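Local coordinates for protein beta-lactamase (Chitinophaga pinensis, PDB 6N36) that probably hydrolyses the amide bond of beta-lactam antibiotics at a two-zinc centre, as a member of the metallo-beta-lactamase superfamily, at residues A[35-40]-A[223-228]; A[84-90]-A[128-132]; A[92-96]-A[131-136]; A[106-112]-A[161-165]; A[119-123]-A[189-193]. All coordinates share one frame; numbering follows the deposited sequence.

Contact 1: residues A[35-40]-A[223-228]. With ZN (zinc ion), chain B.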
# COMPACT_ATOMS: atom_id res chain seq x y z
N TYR A 35 1.77 -7.26 12.08
CA TYR A 35 0.51 -8.05 12.18
C TYR A 35 -0.56 -7.41 11.29
O TYR A 35 -1.29 -8.16 10.67
CB TYR A 35 0.08 -8.19 13.64
CG TYR A 35 -1.06 -9.16 13.84
CD1 TYR A 35 -0.82 -10.51 14.00
CD2 TYR A 35 -2.37 -8.72 13.90
CE1 TYR A 35 -1.86 -11.42 14.16
CE2 TYR A 35 -3.42 -9.60 14.03
CZ TYR A 35 -3.16 -10.96 14.17
OH TYR A 35 -4.19 -11.85 14.30
N ASP A 36 -0.72 -6.08 11.30
CA ASP A 36 -1.80 -5.41 10.56
C ASP A 36 -1.27 -4.75 9.30
O ASP A 36 -2.05 -4.65 8.30
CB ASP A 36 -2.58 -4.42 11.41
CG ASP A 36 -3.82 -3.96 10.68
OD1 ASP A 36 -4.64 -4.85 10.31
OD2 ASP A 36 -3.94 -2.74 10.45
N LEU A 37 -0.09 -4.14 9.34
CA LEU A 37 0.30 -3.25 8.20
C LEU A 37 1.11 -4.02 7.16
O LEU A 37 2.22 -4.53 7.43
CB LEU A 37 1.11 -2.06 8.72
CG LEU A 37 0.37 -1.11 9.63
CD1 LEU A 37 1.28 0.03 10.03
CD2 LEU A 37 -0.90 -0.58 8.97
N GLY A 38 0.58 -4.00 5.95
CA GLY A 38 1.13 -4.72 4.81
C GLY A 38 2.30 -3.93 4.22
O GLY A 38 2.14 -2.77 3.87
N MET A 39 3.44 -4.58 4.11
CA MET A 39 4.70 -4.05 3.54
C MET A 39 5.21 -5.18 2.69
O MET A 39 5.25 -6.31 3.18
CB MET A 39 5.75 -3.68 4.58
CG MET A 39 5.21 -2.69 5.58
SD MET A 39 6.29 -2.43 6.97
CE MET A 39 5.03 -2.24 8.25
N PHE A 40 5.44 -4.90 1.42
CA PHE A 40 5.67 -5.94 0.43
C PHE A 40 7.03 -5.72 -0.21
O PHE A 40 7.38 -4.60 -0.57
CB PHE A 40 4.55 -5.93 -0.59
CG PHE A 40 3.19 -5.99 0.07
CD1 PHE A 40 2.69 -7.20 0.49
CD2 PHE A 40 2.46 -4.84 0.28
CE1 PHE A 40 1.44 -7.27 1.09
CE2 PHE A 40 1.21 -4.92 0.88
CZ PHE A 40 0.75 -6.12 1.33
N LEU A 223 -3.64 -8.83 -2.20
CA LEU A 223 -3.35 -8.44 -0.80
C LEU A 223 -3.64 -6.95 -0.72
O LEU A 223 -3.91 -6.32 -1.72
CB LEU A 223 -1.92 -8.78 -0.38
CG LEU A 223 -1.55 -10.28 -0.39
CD1 LEU A 223 -1.04 -10.68 -1.75
CD2 LEU A 223 -0.52 -10.60 0.65
N ALA A 224 -3.64 -6.43 0.48
CA ALA A 224 -4.01 -5.03 0.73
C ALA A 224 -3.18 -4.50 1.90
O ALA A 224 -2.46 -5.24 2.54
CB ALA A 224 -5.50 -4.95 1.02
N PRO A 225 -3.26 -3.18 2.16
CA PRO A 225 -2.39 -2.56 3.14
C PRO A 225 -2.73 -2.89 4.59
O PRO A 225 -1.87 -2.65 5.40
CB PRO A 225 -2.58 -1.06 2.89
CG PRO A 225 -2.99 -0.96 1.46
CD PRO A 225 -3.88 -2.16 1.27
N HIS A 226 -3.95 -3.34 4.88
CA HIS A 226 -4.36 -3.72 6.23
C HIS A 226 -4.79 -5.18 6.20
O HIS A 226 -5.63 -5.54 5.37
CB HIS A 226 -5.48 -2.82 6.74
CG HIS A 226 -5.03 -1.45 7.07
ND1 HIS A 226 -4.41 -1.12 8.29
CD2 HIS A 226 -5.02 -0.32 6.32
CE1 HIS A 226 -4.11 0.17 8.28
NE2 HIS A 226 -4.45 0.68 7.10
N ALA A 227 -4.34 -5.96 7.18
CA ALA A 227 -4.62 -7.41 7.23
C ALA A 227 -6.13 -7.68 7.18
O ALA A 227 -6.52 -8.69 6.57
CB ALA A 227 -4.05 -7.94 8.53
N GLY A 228 -6.93 -6.90 7.88
CA GLY A 228 -8.38 -7.17 8.01
C GLY A 228 -9.08 -7.00 6.67
O GLY A 228 -10.16 -7.62 6.46
ZN ZN B . -4.01 2.64 6.57
O HOH W 1 -7.10 -4.48 9.62
O HOH W 2 -5.55 3.14 5.38
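The H226 imidazole is met at its edge by D36: ND1 donates to OD2 across 2.7 Å in a nearly straight bond (175°), with the oxygen in the ring plane. NE2 of H226, on the far side of the ring, binds a zinc ion at 2.1 Å. This is second-shell support of a metal ligand in the metallo-beta-lactamase fold: a histidine has two nitrogens, and with one on the metal and the other on a carboxylate the rotation of the ring is set. The carboxylate is turned 39° from the imidazole, and the N-H arrives on the syn side of OD2 but tilted out of the carboxylate plane. With CG of D36 anti to N (chi1 -170°), the carboxylate is carried across to H226. Beside the ring L37 points the same way, its CD2 coming obliquely to within 3.4 Å of H226 CE1 and giving CE1 an apolar neighbour. At the other end of the contact F40 turns its edge to the backbone, with CZ 3.5 Å from A224 O in the ring plane, while L223 CD2 approaches the same ring obliquely.

A single beta bridge pairs L37 with H226. A227 N donates to D36 O at 2.9 Å, and G38 N to P225 O at 2.9 Å; G38, lacking a side chain, can lie close against A224 and P225. The loops so joined run into strand 40-42 of one sheet and out of strand 221-223 of the other. D87, H88 and a water complete the zinc site. OD1 of D36 accepts from a second water, 2.6 Å away, that in turn accepts from G228 N.

Contact 2: residues A[84-90]-A[128-132]; sequences AHYDHVG and SMFLP. With ZN (zinc ion), chain B; ZN (zinc ion), chain C.
V89 stands one methyl squarely on the ring of F130: CG2 lies 3.6 Å from the ring centroid and only 2° off the normal, a CH-pi contact in which all six ring carbons are almost equally near. F130 suits this place because a broad flat ring can take a methyl on its face and still touch backbone atoms with its ring carbons. Its chi1 of 55° puts CG between the backbone N and the carbonyl carbon, turning the ring in over the 84-90 turn. There CE2 of F130 comes 3.7 Å from A84 O, CD2 lies against Y86 CA, and CB rests on G90 CA at 4.0 Å; glycine suits G90 because a CB there would run into Y86 O of its own turn. Y86 presents its CB to the CB of M129, also 4.0 Å away, and the M129 chain, extended as far as SD, brings the sulfur 5.3 Å from the Y86 ring centroid, an oblique Met-aromatic contact.

No direct hydrogen bond crosses. Instead a water donates to G90 O at 2.7 Å and accepts from L131 N at 3.1 Å. This turn carries most of the HxHxDH motif of the superfamily: H85 binds one zinc ion, D87 and H88 the other. H85 O, accepting from both H88 N and V89 N, forms the first turn of the short helix; the metal ligands leave one side, while Y86 and V89 meet the loop. Y86 OH is bonded to Y11 O, and L113 of helix 110-114 touches both V89 and F130, placing the contact between helix 86-89, that helix and the loop leading to strand 137-139.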
# COMPACT_ATOMS: atom_id res chain seq x y z
N ALA A 84 -0.51 7.99 0.79
CA ALA A 84 0.39 8.75 1.69
C ALA A 84 -0.31 9.13 3.00
O ALA A 84 -0.51 10.34 3.27
CB ALA A 84 0.92 9.97 0.99
N HIS A 85 -0.72 8.13 3.78
CA HIS A 85 -1.08 8.28 5.20
C HIS A 85 0.07 7.78 6.06
O HIS A 85 0.82 6.88 5.65
CB HIS A 85 -2.38 7.54 5.53
CG HIS A 85 -3.64 8.24 5.13
ND1 HIS A 85 -4.87 7.58 5.01
CD2 HIS A 85 -3.86 9.52 4.79
CE1 HIS A 85 -5.79 8.46 4.67
NE2 HIS A 85 -5.20 9.65 4.54
N TYR A 86 0.17 8.29 7.28
CA TYR A 86 1.33 8.03 8.15
C TYR A 86 1.51 6.55 8.51
O TYR A 86 2.63 6.19 8.93
CB TYR A 86 1.25 8.91 9.40
CG TYR A 86 0.24 8.47 10.42
CD1 TYR A 86 -1.07 8.89 10.34
CD2 TYR A 86 0.62 7.72 11.53
CE1 TYR A 86 -2.01 8.56 11.32
CE2 TYR A 86 -0.29 7.41 12.53
CZ TYR A 86 -1.60 7.84 12.42
OH TYR A 86 -2.52 7.52 13.37
N ASP A 87 0.47 5.73 8.46
CA ASP A 87 0.60 4.27 8.75
C ASP A 87 1.21 3.51 7.57
O ASP A 87 1.55 2.32 7.74
CB ASP A 87 -0.74 3.67 9.21
CG ASP A 87 -1.90 3.84 8.25
OD1 ASP A 87 -1.89 4.88 7.49
OD2 ASP A 87 -2.83 2.97 8.29
N HIS A 88 1.37 4.11 6.38
CA HIS A 88 1.96 3.47 5.20
C HIS A 88 3.23 4.17 4.72
O HIS A 88 3.96 3.56 3.90
CB HIS A 88 0.96 3.35 4.05
CG HIS A 88 -0.30 2.71 4.55
ND1 HIS A 88 -0.36 1.38 4.97
CD2 HIS A 88 -1.51 3.26 4.82
CE1 HIS A 88 -1.59 1.17 5.46
NE2 HIS A 88 -2.31 2.32 5.33
N VAL A 89 3.49 5.42 5.18
CA VAL A 89 4.74 6.15 4.80
C VAL A 89 5.46 6.70 6.03
O VAL A 89 6.38 7.50 5.85
CB VAL A 89 4.47 7.26 3.78
CG1 VAL A 89 3.96 6.68 2.47
CG2 VAL A 89 3.57 8.36 4.32
N GLY A 90 5.09 6.29 7.24
CA GLY A 90 5.66 6.87 8.47
C GLY A 90 7.16 6.68 8.56
O GLY A 90 7.81 7.52 9.22
N SER A 128 2.75 18.18 10.54
CA SER A 128 3.21 16.96 9.85
C SER A 128 2.80 15.74 10.66
O SER A 128 2.97 15.69 11.89
CB SER A 128 4.68 16.99 9.57
OG SER A 128 4.98 17.86 8.49
N MET A 129 2.28 14.74 9.98
CA MET A 129 2.04 13.43 10.63
C MET A 129 3.22 12.51 10.32
O MET A 129 3.31 11.50 10.99
CB MET A 129 0.73 12.83 10.14
CG MET A 129 -0.48 13.64 10.62
SD MET A 129 -1.99 13.02 9.93
CE MET A 129 -1.90 13.91 8.38
N PHE A 130 4.03 12.80 9.30
CA PHE A 130 5.20 11.95 8.97
C PHE A 130 6.30 12.81 8.36
O PHE A 130 5.99 13.92 7.86
CB PHE A 130 4.80 10.80 8.03
CG PHE A 130 4.11 11.25 6.77
CD1 PHE A 130 4.82 11.63 5.65
CD2 PHE A 130 2.73 11.31 6.71
CE1 PHE A 130 4.18 12.10 4.51
CE2 PHE A 130 2.09 11.67 5.52
CZ PHE A 130 2.82 12.12 4.44
N LEU A 131 7.54 12.34 8.39
CA LEU A 131 8.67 13.06 7.80
C LEU A 131 8.46 13.10 6.30
O LEU A 131 8.21 12.08 5.66
CB LEU A 131 10.01 12.41 8.14
CG LEU A 131 10.47 12.53 9.58
CD1 LEU A 131 11.81 11.88 9.75
CD2 LEU A 131 10.54 13.99 10.03
N PRO A 132 8.60 14.26 5.67
CA PRO A 132 8.34 14.39 4.25
C PRO A 132 9.36 13.69 3.37
O PRO A 132 10.53 13.45 3.77
CB PRO A 132 8.36 15.88 3.95
CG PRO A 132 8.73 16.54 5.21
CD PRO A 132 8.92 15.54 6.32
ZN ZN B . -4.01 2.64 6.57
ZN ZN C . -5.31 5.53 5.14
O HOH W 3 -4.18 5.25 6.80
O HOH W 4 8.42 9.41 6.43
O HOH W 5 7.62 9.95 10.40
O HOH W 2 -5.55 3.14 5.38
O HOH W 6 -6.80 5.80 6.80

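Contact 3: residues A[92-96]-A[131-136]; sequences MAAVK and LPVKAD
Helix 92-99, which follows the zinc-binding turn of the metallo-beta-lactamase fold, is clasped by the loop before strand 137-139 through A93 and K96 on one side and L131, V133, K134 and D136 on the other. A93 is small enough for the loop to come close: its CB meets L131 CB at 3.6 Å, and its backbone N lies 3.5 Å from V133 CG2. V133 uses both its methyls. CG2 faces A93 and the CB of M92, while CG1 lies against the aliphatic part of K96, 3.8 Å from CD.

K96 is stretched along its whole length, starting with CG anti to the backbone N (chi1 -175°), and this reach carries its ammonium past V133 to the loop backbone. NZ donates to K134 O at 2.8 Å. It also makes a weak salt bridge to D136 OD2 at 3.3 Å, the two side chains arriving from opposite directions. A water 3.0 Å from K96 NZ accepts from it and from K134 N as well. Lysine suits the place: its methylenes pack on V133 and its ammonium reaches the loop's oxygens. The same D136 oxygen takes a hydrogen bond from M103 N, so the carboxylate joins the helix to strand 102-106. L79 of strand 76-80 touches M92, V95 and K96, and the helix lies between that strand and the loop entering strand 137-139, an outermost strand of the seven-stranded sheet.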
# COMPACT_ATOMS: atom_id res chain seq x y z
N MET A 92 9.08 6.17 5.68
CA MET A 92 9.56 6.23 4.29
C MET A 92 10.78 7.15 4.18
O MET A 92 11.74 6.77 3.49
CB MET A 92 8.44 6.71 3.37
CG MET A 92 8.74 6.47 1.93
SD MET A 92 8.82 4.70 1.46
CE MET A 92 7.09 4.18 1.38
N ALA A 93 10.78 8.29 4.84
CA ALA A 93 11.96 9.19 4.84
C ALA A 93 13.17 8.46 5.40
O ALA A 93 14.29 8.61 4.81
CB ALA A 93 11.70 10.47 5.59
N ALA A 94 13.00 7.73 6.49
CA ALA A 94 14.11 6.99 7.15
C ALA A 94 14.64 5.96 6.15
O ALA A 94 15.87 5.81 5.98
CB ALA A 94 13.69 6.36 8.45
N VAL A 95 13.74 5.19 5.53
CA VAL A 95 14.19 4.14 4.59
C VAL A 95 14.94 4.80 3.43
O VAL A 95 16.03 4.30 3.07
CB VAL A 95 13.02 3.28 4.06
CG1 VAL A 95 13.50 2.37 2.95
CG2 VAL A 95 12.39 2.50 5.18
N LYS A 96 14.46 5.92 2.89
CA LYS A 96 15.12 6.58 1.73
C LYS A 96 16.50 7.11 2.14
O LYS A 96 17.47 6.89 1.39
CB LYS A 96 14.28 7.75 1.22
CG LYS A 96 14.83 8.40 -0.04
CD LYS A 96 13.92 9.46 -0.63
CE LYS A 96 14.63 10.25 -1.73
NZ LYS A 96 13.82 11.39 -2.19
N LEU A 131 7.54 12.34 8.39
CA LEU A 131 8.67 13.06 7.80
C LEU A 131 8.46 13.10 6.30
O LEU A 131 8.21 12.08 5.66
CB LEU A 131 10.01 12.41 8.14
CG LEU A 131 10.47 12.53 9.58
CD1 LEU A 131 11.81 11.88 9.75
CD2 LEU A 131 10.54 13.99 10.03
N PRO A 132 8.60 14.26 5.67
CA PRO A 132 8.34 14.39 4.25
C PRO A 132 9.36 13.69 3.37
O PRO A 132 10.53 13.45 3.77
CB PRO A 132 8.36 15.88 3.95
CG PRO A 132 8.73 16.54 5.21
CD PRO A 132 8.92 15.54 6.32
N VAL A 133 8.88 13.32 2.21
CA VAL A 133 9.68 12.63 1.17
C VAL A 133 9.46 13.32 -0.17
O VAL A 133 8.31 13.46 -0.59
CB VAL A 133 9.36 11.13 1.08
CG1 VAL A 133 10.33 10.49 0.11
CG2 VAL A 133 9.30 10.43 2.44
N LYS A 134 10.53 13.72 -0.84
CA LYS A 134 10.46 14.25 -2.22
C LYS A 134 10.47 13.11 -3.24
O LYS A 134 11.23 12.14 -3.05
CB LYS A 134 11.68 15.15 -2.46
CG LYS A 134 11.68 16.39 -1.58
CD LYS A 134 12.74 17.42 -1.99
CE LYS A 134 12.79 18.61 -1.06
NZ LYS A 134 12.83 18.17 0.36
N ALA A 135 9.72 13.25 -4.31
CA ALA A 135 9.57 12.25 -5.39
C ALA A 135 10.78 12.27 -6.31
O ALA A 135 11.17 13.39 -6.76
CB ALA A 135 8.32 12.50 -6.18
N ASP A 136 11.29 11.09 -6.65
CA ASP A 136 12.30 10.93 -7.73
C ASP A 136 11.61 10.71 -9.07
O ASP A 136 12.19 11.05 -10.11
CB ASP A 136 13.28 9.84 -7.34
CG ASP A 136 14.04 10.22 -6.08
OD1 ASP A 136 14.88 11.16 -6.17
OD2 ASP A 136 13.79 9.64 -5.01
O HOH W 4 8.42 9.41 6.43
O HOH W 7 13.20 13.12 0.13

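Contact 4: residues A[106-112]-A[161-165]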
# COMPACT_ATOMS: atom_id res chain seq x y z
N ASN A 106 2.60 8.44 -7.13
CA ASN A 106 1.45 9.01 -7.84
C ASN A 106 1.53 10.54 -7.79
O ASN A 106 1.65 11.10 -6.74
CB ASN A 106 0.15 8.49 -7.23
CG ASN A 106 -1.10 8.77 -8.02
OD1 ASN A 106 -1.16 9.74 -8.77
ND2 ASN A 106 -2.13 8.00 -7.75
N GLU A 107 1.51 11.18 -8.94
CA GLU A 107 1.54 12.66 -9.04
C GLU A 107 0.51 13.27 -8.09
O GLU A 107 0.81 14.31 -7.54
CB GLU A 107 1.25 13.12 -10.48
CG GLU A 107 0.09 12.38 -11.13
CD GLU A 107 -0.62 13.06 -12.29
OE1 GLU A 107 -1.79 12.67 -12.56
OE2 GLU A 107 -0.01 13.93 -12.93
N LYS A 108 -0.63 12.60 -7.91
CA LYS A 108 -1.75 13.16 -7.13
C LYS A 108 -1.46 13.12 -5.61
O LYS A 108 -2.17 13.80 -4.89
CB LYS A 108 -3.05 12.43 -7.49
CG LYS A 108 -3.48 12.59 -8.95
CD LYS A 108 -4.68 11.73 -9.32
CE LYS A 108 -5.98 12.21 -8.72
NZ LYS A 108 -6.53 13.40 -9.46
N ASP A 109 -0.48 12.31 -5.17
CA ASP A 109 -0.09 12.28 -3.72
C ASP A 109 1.29 12.93 -3.51
O ASP A 109 1.77 12.97 -2.37
CB ASP A 109 -0.10 10.87 -3.10
CG ASP A 109 -1.37 10.48 -2.32
OD1 ASP A 109 -2.30 11.35 -2.20
OD2 ASP A 109 -1.41 9.32 -1.82
N ALA A 110 1.95 13.42 -4.55
CA ALA A 110 3.33 13.93 -4.40
C ALA A 110 3.40 15.10 -3.42
O ALA A 110 4.31 15.14 -2.57
CB ALA A 110 3.88 14.31 -5.75
N ALA A 111 2.48 16.07 -3.51
CA ALA A 111 2.52 17.23 -2.60
C ALA A 111 2.26 16.79 -1.16
O ALA A 111 2.99 17.21 -0.26
CB ALA A 111 1.55 18.29 -3.04
N LEU A 112 1.33 15.86 -0.99
CA LEU A 112 1.02 15.35 0.37
C LEU A 112 2.24 14.65 0.96
O LEU A 112 2.57 14.83 2.12
CB LEU A 112 -0.17 14.41 0.23
CG LEU A 112 -0.73 13.82 1.53
CD1 LEU A 112 -1.24 14.92 2.44
CD2 LEU A 112 -1.87 12.85 1.22
N THR A 161 -7.03 8.72 -0.46
CA THR A 161 -6.25 9.94 -0.67
C THR A 161 -6.39 10.28 -2.15
O THR A 161 -6.74 9.40 -2.93
CB THR A 161 -4.76 9.85 -0.35
OG1 THR A 161 -4.18 8.87 -1.19
CG2 THR A 161 -4.53 9.45 1.09
N PRO A 162 -6.12 11.52 -2.55
CA PRO A 162 -6.20 11.84 -3.98
C PRO A 162 -5.31 10.92 -4.81
O PRO A 162 -5.66 10.65 -6.02
CB PRO A 162 -5.77 13.30 -4.01
CG PRO A 162 -6.26 13.83 -2.70
CD PRO A 162 -5.89 12.74 -1.73
N GLY A 163 -4.14 10.56 -4.28
CA GLY A 163 -3.16 9.74 -5.02
C GLY A 163 -3.15 8.28 -4.62
O GLY A 163 -2.19 7.54 -5.00
N ALA A 164 -4.17 7.78 -3.94
CA ALA A 164 -4.26 6.35 -3.62
C ALA A 164 -4.21 5.52 -4.89
O ALA A 164 -4.74 5.92 -6.00
CB ALA A 164 -5.47 6.02 -2.79
N ASN A 165 -3.49 4.40 -4.81
CA ASN A 165 -3.24 3.59 -6.01
C ASN A 165 -2.97 2.14 -5.62
O ASN A 165 -2.60 1.82 -4.45
CB ASN A 165 -2.13 4.19 -6.85
CG ASN A 165 -0.83 4.51 -6.15
OD1 ASN A 165 -0.07 5.29 -6.66
ND2 ASN A 165 -0.45 3.80 -5.10
O HOH W 8 1.84 6.48 -5.12
O HOH W 9 -5.04 8.22 -7.44
O HOH W 10 -0.01 7.24 -3.23
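Directly after the zinc ligand H160 the chain makes a type I turn from T161 to A164, and the carboxylate of D109 grips it close to the metal site. T161 OG1 donates to D109 OD2 across 2.9 Å, on the syn side and near the carboxylate plane; the two side chains cross at about a right angle. The threonine chi1 of 61°, which sets OG1 between the backbone N and the carbonyl carbon, turns the hydroxyl to the aspartate and its CG2 toward L112. The other oxygen, OD1 of D109, accepts a weak bond from G163 N at 2.9 Å. An aspartate suits the place because its two oxygens can take a hydroxyl and a backbone N-H together, and G163, having no CB, allows its CA to lie 3.3 Å from D109 CG.

D109 OD2 also accepts from A84 N, beside the metal-binding histidines. The contact spans the two sheets of the alpha-beta/beta-alpha sandwich, since N106 ends strand 102-106 and N165 begins strand 165-172. N106 has divided roles. Its OD1 accepts from K108 N at 3.0 Å, an Asx turn that starts the chain toward helix 110-114, with the donor well above the amide plane (43°), and also from Q156 NE2. Its ND2 makes a weak, bent bond to G163 O at 2.8 Å, with an angle of 119°, and also donates to a water 2.9 Å away. That water donates to P162 O and A164 O, and so ties N106 to both carbonyls of the turn. A second water, accepting from N106 N, lies 2.7 Å from N165 OD1, while N165 ND2 bonds to T81 O.

Contact 5: residues A[119-123]-A[189-193]; sequences SDYVM and LNDTK
One water is gripped by three groups that span the gap between the loops: it accepts from L189 N at 2.8 Å and donates to Y121 OH. Its third partner is T192 OG1, 2.8 Å away. The tyrosine and threonine themselves cross at about a right angle, with CE2 of the Y121 ring 3.6 Å from T192 OG1, an oblique approach. Y121 suits the place by its length, since the phenol is long enough to bring OH to the water and to G159 O, with which it is also bonded.

V122 supplies the dry part. Its chi1 of 175° sets CG1 anti to the backbone N, pointing the methyl at the 189-192 turn, where it lies 3.9 Å from D191 CB and 4.1 Å from L189 CD1. The other methyl, CG2, comes 3.6 Å from T192 OG1 and also sits above one face of the neighbouring Y121 ring, toward its rim. A beta-branched residue can thus fill two directions at once.

Each loop is stiffened from within. D120 OD1 accepts from V122 N and from M123 N, the two donors arriving from opposite faces of the carboxylate plane in an Asx turn and Asx motif. Across from it, L189 to T192 is a type I turn, whose L189 O and T192 O are held by R267. These loops flank the metal centre, the L189 side chain lying about 6 Å from a zinc ion. With no direct hydrogen bond between them, the two loops meet through V122's methyls, the Y121 ring against T192, and a shared water.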
# COMPACT_ATOMS: atom_id res chain seq x y z
N SER A 119 -1.19 18.78 4.33
CA SER A 119 -2.29 19.09 3.36
C SER A 119 -3.37 18.00 3.32
O SER A 119 -4.24 18.10 2.45
CB SER A 119 -1.73 19.38 2.00
OG SER A 119 -0.94 18.32 1.49
N ASP A 120 -3.37 17.04 4.25
CA ASP A 120 -4.35 15.93 4.19
C ASP A 120 -5.78 16.46 4.27
O ASP A 120 -6.11 17.28 5.15
CB ASP A 120 -4.09 14.93 5.31
CG ASP A 120 -4.90 13.66 5.11
OD1 ASP A 120 -6.09 13.62 5.52
OD2 ASP A 120 -4.35 12.75 4.45
N TYR A 121 -6.66 16.01 3.39
CA TYR A 121 -8.01 16.62 3.30
C TYR A 121 -8.87 16.32 4.51
O TYR A 121 -9.86 17.04 4.73
CB TYR A 121 -8.72 16.22 2.01
CG TYR A 121 -9.28 14.82 1.93
CD1 TYR A 121 -8.53 13.74 1.52
CD2 TYR A 121 -10.62 14.59 2.16
CE1 TYR A 121 -9.09 12.47 1.35
CE2 TYR A 121 -11.20 13.34 2.01
CZ TYR A 121 -10.43 12.26 1.59
OH TYR A 121 -11.04 11.03 1.41
N VAL A 122 -8.51 15.33 5.34
CA VAL A 122 -9.26 15.01 6.58
C VAL A 122 -8.40 15.45 7.76
O VAL A 122 -8.88 16.23 8.59
CB VAL A 122 -9.63 13.51 6.68
CG1 VAL A 122 -10.28 13.15 8.04
CG2 VAL A 122 -10.48 13.03 5.54
N MET A 123 -7.13 15.05 7.78
CA MET A 123 -6.29 15.10 9.00
C MET A 123 -5.32 16.26 8.95
O MET A 123 -4.48 16.33 9.90
CB MET A 123 -5.50 13.78 9.15
CG MET A 123 -6.40 12.59 9.38
SD MET A 123 -5.50 11.03 9.45
CE MET A 123 -5.06 10.83 7.73
N LEU A 189 -13.40 7.53 5.42
CA LEU A 189 -13.28 7.93 6.84
C LEU A 189 -14.59 8.60 7.25
O LEU A 189 -15.38 9.12 6.40
CB LEU A 189 -12.10 8.87 7.05
CG LEU A 189 -10.72 8.24 6.83
CD1 LEU A 189 -9.62 9.23 7.17
CD2 LEU A 189 -10.59 6.99 7.66
N ASN A 190 -14.85 8.58 8.55
CA ASN A 190 -16.08 9.20 9.09
C ASN A 190 -16.22 10.67 8.67
O ASN A 190 -17.34 11.08 8.43
CB ASN A 190 -16.04 9.06 10.61
CG ASN A 190 -17.30 9.54 11.27
OD1 ASN A 190 -18.38 9.31 10.73
ND2 ASN A 190 -17.20 10.06 12.51
N ASP A 191 -15.12 11.44 8.68
CA ASP A 191 -15.24 12.92 8.52
C ASP A 191 -15.41 13.25 7.02
O ASP A 191 -15.72 14.41 6.71
CB ASP A 191 -14.03 13.66 9.07
CG ASP A 191 -13.93 13.64 10.60
OD1 ASP A 191 -14.98 13.60 11.25
OD2 ASP A 191 -12.79 13.60 11.09
N THR A 192 -15.42 12.29 6.14
CA THR A 192 -15.48 12.59 4.67
C THR A 192 -16.91 12.83 4.20
O THR A 192 -17.77 11.96 4.36
CB THR A 192 -14.82 11.46 3.88
OG1 THR A 192 -13.44 11.55 4.24
CG2 THR A 192 -14.94 11.58 2.37
N LYS A 193 -17.14 13.99 3.57
CA LYS A 193 -18.38 14.38 2.89
C LYS A 193 -18.26 14.09 1.41
O LYS A 193 -17.44 14.72 0.74
CB LYS A 193 -18.63 15.86 3.20
CG LYS A 193 -19.90 16.47 2.63
CD LYS A 193 -20.10 17.90 3.21
CE LYS A 193 -21.21 18.71 2.59
NZ LYS A 193 -20.82 20.14 2.41
O HOH W 11 -12.09 9.18 3.52

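How the contacts relate
Contacts 1 and 2 meet at one zinc ion: H226 from the first and D87 and H88 from the second bind it, and one water shared by both also bridges to the other zinc ion, held by H83, H85 and H160. Their centres lie about 16 Å apart. Contact 4 touches contact 2 where D109 OD2 lies 3.1 Å from A84 N; contact 5 touches it where D120 OD2 lies 3.2 Å from H85 NE2. L112 of contact 4 packs on S119 and D120 of contact 5. Contact 3 shares L131 and P132 with contact 2, their centres about 9 Å apart, and carries the same loop away from the metals toward the sheet.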